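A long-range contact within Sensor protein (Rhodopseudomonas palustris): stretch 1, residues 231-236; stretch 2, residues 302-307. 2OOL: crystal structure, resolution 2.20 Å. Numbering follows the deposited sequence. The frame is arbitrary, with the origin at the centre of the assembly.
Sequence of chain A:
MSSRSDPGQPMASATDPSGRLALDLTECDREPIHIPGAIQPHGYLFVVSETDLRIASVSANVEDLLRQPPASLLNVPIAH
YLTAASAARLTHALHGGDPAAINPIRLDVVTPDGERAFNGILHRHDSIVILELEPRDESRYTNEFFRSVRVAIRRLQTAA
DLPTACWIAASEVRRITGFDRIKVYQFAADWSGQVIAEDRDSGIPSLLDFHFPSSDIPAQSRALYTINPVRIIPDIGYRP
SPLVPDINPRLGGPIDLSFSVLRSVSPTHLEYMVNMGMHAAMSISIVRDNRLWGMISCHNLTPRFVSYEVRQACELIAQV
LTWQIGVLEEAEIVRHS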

ATOM      1  N   ARG A 231       5.831 -15.862  -8.511  1.00 52.75           N
ATOM      2  CA  ARG A 231       5.342 -16.611  -9.681  1.00 51.46           C
ATOM      3  C   ARG A 231       3.851 -16.915  -9.525  1.00 50.91           C
ATOM      4  O   ARG A 231       3.371 -17.102  -8.414  1.00 49.62           O
ATOM      5  CB  ARG A 231       6.100 -17.933  -9.806  1.00 51.36           C
ATOM      6  CG  ARG A 231       5.864 -18.883  -8.643  1.00 54.13           C
ATOM      7  CD  ARG A 231       7.126 -19.620  -8.214  1.00 54.03           C
ATOM      8  NE  ARG A 231       8.175 -18.680  -7.870  1.00 52.71           N
ATOM      9  CZ  ARG A 231       8.507 -18.337  -6.634  1.00 51.05           C
ATOM     10  NH1 ARG A 231       9.489 -17.492  -6.451  1.00 52.27           N
ATOM     11  NH2 ARG A 231       7.869 -18.813  -5.581  1.00 53.55           N
ATOM     12  N   ILE A 232       3.139 -16.976 -10.632  1.00 49.57           N
ATOM     13  CA  ILE A 232       1.753 -17.294 -10.648  1.00 50.44           C
ATOM     14  C   ILE A 232       1.399 -18.233 -11.774  1.00 50.27           C
ATOM     15  O   ILE A 232       1.932 -18.124 -12.888  1.00 50.12           O
ATOM     16  CB  ILE A 232       0.810 -16.032 -10.638  1.00 51.11           C
ATOM     17  CG1 ILE A 232      -0.675 -16.450 -10.616  1.00 50.11           C
ATOM     18  CG2 ILE A 232       1.048 -15.108 -11.848  1.00 49.50           C
ATOM     19  CD1 ILE A 232      -1.655 -15.285 -10.242  1.00 51.18           C
ATOM     20  N   ILE A 233       0.487 -19.163 -11.463  1.00 50.72           N
ATOM     21  CA  ILE A 233      -0.069 -20.089 -12.426  1.00 51.29           C
ATOM     22  C   ILE A 233      -1.575 -19.961 -12.256  1.00 52.34           C
ATOM     23  O   ILE A 233      -2.152 -20.671 -11.488  1.00 51.04           O
ATOM     24  CB  ILE A 233       0.386 -21.590 -12.170  1.00 52.46           C
ATOM     25  CG1 ILE A 233       1.918 -21.696 -11.939  1.00 52.52           C
ATOM     26  CG2 ILE A 233      -0.093 -22.539 -13.338  1.00 49.06           C
ATOM     27  CD1 ILE A 233       2.370 -22.955 -11.172  1.00 51.79           C
ATOM     28  N   PRO A 234      -2.218 -19.029 -12.985  1.00 53.36           N
ATOM     29  CA  PRO A 234      -3.665 -18.818 -12.780  1.00 53.50           C
ATOM     30  C   PRO A 234      -4.584 -19.973 -13.133  1.00 54.12           C
ATOM     31  O   PRO A 234      -5.673 -20.058 -12.551  1.00 54.99           O
ATOM     32  CB  PRO A 234      -4.007 -17.642 -13.674  1.00 53.72           C
ATOM     33  CG  PRO A 234      -2.722 -17.109 -14.219  1.00 53.68           C
ATOM     34  CD  PRO A 234      -1.642 -18.132 -13.996  1.00 53.17           C
ATOM     35  N   ASP A 235      -4.177 -20.794 -14.099  1.00 54.35           N
ATOM     36  CA  ASP A 235      -4.901 -21.953 -14.555  1.00 54.73           C
ATOM     37  C   ASP A 235      -3.917 -23.056 -14.842  1.00 54.44           C
ATOM     38  O   ASP A 235      -3.151 -22.930 -15.801  1.00 55.22           O
ATOM     39  CB  ASP A 235      -5.679 -21.664 -15.839  1.00 55.23           C
ATOM     40  CG  ASP A 235      -6.632 -22.835 -16.241  1.00 56.69           C
ATOM     41  OD1 ASP A 235      -6.627 -23.944 -15.632  1.00 55.28           O
ATOM     42  OD2 ASP A 235      -7.423 -22.621 -17.179  1.00 64.07           O
ATOM     43  N   ILE A 236      -3.913 -24.103 -13.991  1.00 55.03           N
ATOM     44  CA  ILE A 236      -2.958 -25.207 -14.101  1.00 54.85           C
ATOM     45  C   ILE A 236      -3.243 -26.067 -15.325  1.00 55.85           C
ATOM     46  O   ILE A 236      -2.438 -26.922 -15.678  1.00 56.84           O
ATOM     47  CB  ILE A 236      -2.867 -26.146 -12.811  1.00 54.84           C
ATOM     48  CG1 ILE A 236      -4.175 -26.953 -12.616  1.00 54.19           C
ATOM     49  CG2 ILE A 236      -2.450 -25.317 -11.541  1.00 53.85           C
ATOM     50  CD1 ILE A 236      -4.215 -28.042 -11.475  1.00 53.12           C
ATOM     51  N   THR A 302     -10.351 -23.150  -8.153  1.00 53.29           N
ATOM     52  CA  THR A 302     -10.710 -22.932  -9.561  1.00 52.89           C
ATOM     53  C   THR A 302      -9.698 -21.934 -10.144  1.00 52.18           C
ATOM     54  O   THR A 302      -9.085 -21.180  -9.396  1.00 51.94           O
ATOM     55  CB  THR A 302     -12.184 -22.385  -9.641  1.00 52.70           C
ATOM     56  OG1 THR A 302     -12.235 -21.173  -8.902  1.00 53.66           O
ATOM     57  CG2 THR A 302     -13.220 -23.355  -8.965  1.00 51.39           C
ATOM     58  N   PRO A 303      -9.496 -21.927 -11.468  1.00 52.21           N
ATOM     59  CA  PRO A 303      -8.572 -20.942 -12.052  1.00 52.81           C
ATOM     60  C   PRO A 303      -8.772 -19.484 -11.602  1.00 53.25           C
ATOM     61  O   PRO A 303      -9.867 -19.020 -11.545  1.00 53.08           O
ATOM     62  CB  PRO A 303      -8.840 -21.082 -13.543  1.00 51.98           C
ATOM     63  CG  PRO A 303      -9.217 -22.519 -13.706  1.00 51.02           C
ATOM     64  CD  PRO A 303     -10.009 -22.850 -12.490  1.00 51.62           C
ATOM     65  N   ARG A 304      -7.704 -18.737 -11.364  1.00 55.86           N
ATOM     66  CA  ARG A 304      -7.843 -17.362 -10.918  1.00 56.23           C
ATOM     67  C   ARG A 304      -6.579 -16.515 -11.066  1.00 56.70           C
ATOM     68  O   ARG A 304      -5.486 -16.952 -10.634  1.00 56.75           O
ATOM     69  CB  ARG A 304      -8.221 -17.375  -9.472  1.00 56.62           C
ATOM     70  CG  ARG A 304      -8.414 -15.997  -8.875  1.00 57.06           C
ATOM     71  CD  ARG A 304      -9.067 -16.114  -7.484  1.00 59.66           C
ATOM     72  NE  ARG A 304      -9.184 -14.783  -6.895  1.00 61.74           N
ATOM     73  CZ  ARG A 304     -10.325 -14.171  -6.632  1.00 64.75           C
ATOM     74  NH1 ARG A 304     -11.472 -14.789  -6.823  1.00 67.40           N
ATOM     75  NH2 ARG A 304     -10.315 -12.949  -6.110  1.00 68.14           N
ATOM     76  N   PHE A 305      -6.751 -15.285 -11.561  1.00 55.88           N
ATOM     77  CA  PHE A 305      -5.633 -14.391 -11.836  1.00 56.85           C
ATOM     78  C   PHE A 305      -5.521 -13.333 -10.768  1.00 56.98           C
ATOM     79  O   PHE A 305      -6.513 -12.888 -10.215  1.00 58.33           O
ATOM     80  CB  PHE A 305      -5.805 -13.714 -13.197  1.00 56.75           C
ATOM     81  CG  PHE A 305      -4.632 -12.831 -13.608  1.00 56.36           C
ATOM     82  CD1 PHE A 305      -4.776 -11.446 -13.688  1.00 55.26           C
ATOM     83  CD2 PHE A 305      -3.395 -13.388 -13.898  1.00 57.38           C
ATOM     84  CE1 PHE A 305      -3.727 -10.640 -14.064  1.00 56.12           C
ATOM     85  CE2 PHE A 305      -2.322 -12.594 -14.268  1.00 58.10           C
ATOM     86  CZ  PHE A 305      -2.494 -11.188 -14.358  1.00 56.98           C
ATOM     87  N   VAL A 306      -4.296 -12.938 -10.487  1.00 56.37           N
ATOM     88  CA  VAL A 306      -4.001 -11.887  -9.545  1.00 56.62           C
ATOM     89  C   VAL A 306      -3.148 -10.856 -10.283  1.00 55.74           C
ATOM     90  O   VAL A 306      -2.135 -11.217 -10.928  1.00 55.79           O
ATOM     91  CB  VAL A 306      -3.235 -12.458  -8.269  1.00 57.30           C
ATOM     92  CG1 VAL A 306      -2.939 -11.355  -7.251  1.00 56.68           C
ATOM     93  CG2 VAL A 306      -4.047 -13.543  -7.613  1.00 56.43           C
ATOM     94  N   SER A 307      -3.572  -9.591 -10.271  1.00 54.81           N
ATOM     95  CA  SER A 307      -2.888  -8.555 -11.112  1.00 55.07           C
ATOM     96  C   SER A 307      -1.457  -8.280 -10.672  1.00 54.12           C
ATOM     97  O   SER A 307      -1.079  -8.589  -9.569  1.00 53.83           O
ATOM     98  CB  SER A 307      -3.652  -7.235 -11.092  1.00 55.03           C
ATOM     99  OG  SER A 307      -3.403  -6.544  -9.871  1.00 54.90           O
TER

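Stretch 1 leaves a β-strand at Ile-233 and meets stretch 2, which has no regular secondary structure, in a small contact that buries 287 Å² over both sides. The touching segments run in roughly opposite directions, 151° apart end to end. Arg-231 takes no part in it; its NH1 and NH2 are hydrogen-bonded elsewhere in the structure.

The contact begins at Ile-232, whose CA-to-CB bond points toward stretch 2. With chi1 and chi2 both t, the side chain is extended, and its terminal methyl reaches Val-306: CD1 of Ile-232 lies 3.5 Å from Val-306 N and 3.8 Å from Val-306 CB. The same methyl approaches Phe-305 more loosely, with 4.5 Å between Ile-232 CD1 and Phe-305 CD2. Ile-233 follows the alternation expected of a strand and points away, leaving its side chain out of contact with stretch 2.

Pro-234 is the centre of the contact. Its carbonyl accepts the single hydrogen bond between the stretches, from Arg-304 N to Pro-234 O, at 2.7 Å and with an N-H...O angle of 147°. Lacking an amide hydrogen, Pro-234 cannot return a conventional backbone bond; instead its CA makes a CA-H...O contact with Arg-304 O, Pro-234 CA lying 3.4 Å from Arg-304 O, bent to 122° at the hydrogen. Arg-304 thus engages through its main chain, while its CA-to-CB bond points away. The pyrrolidine ring of Pro-234 meets the edge of the Phe-305 ring, Pro-234 CG lying 3.8 Å from Phe-305 CD2.

At Asp-235 the CA-to-CB bond points sideways to stretch 2, and Asp-235 OD1 comes within 3.5 Å of CG of Pro-303, a van der Waals contact. Ile-236 no longer touches stretch 2, and the contact ends there.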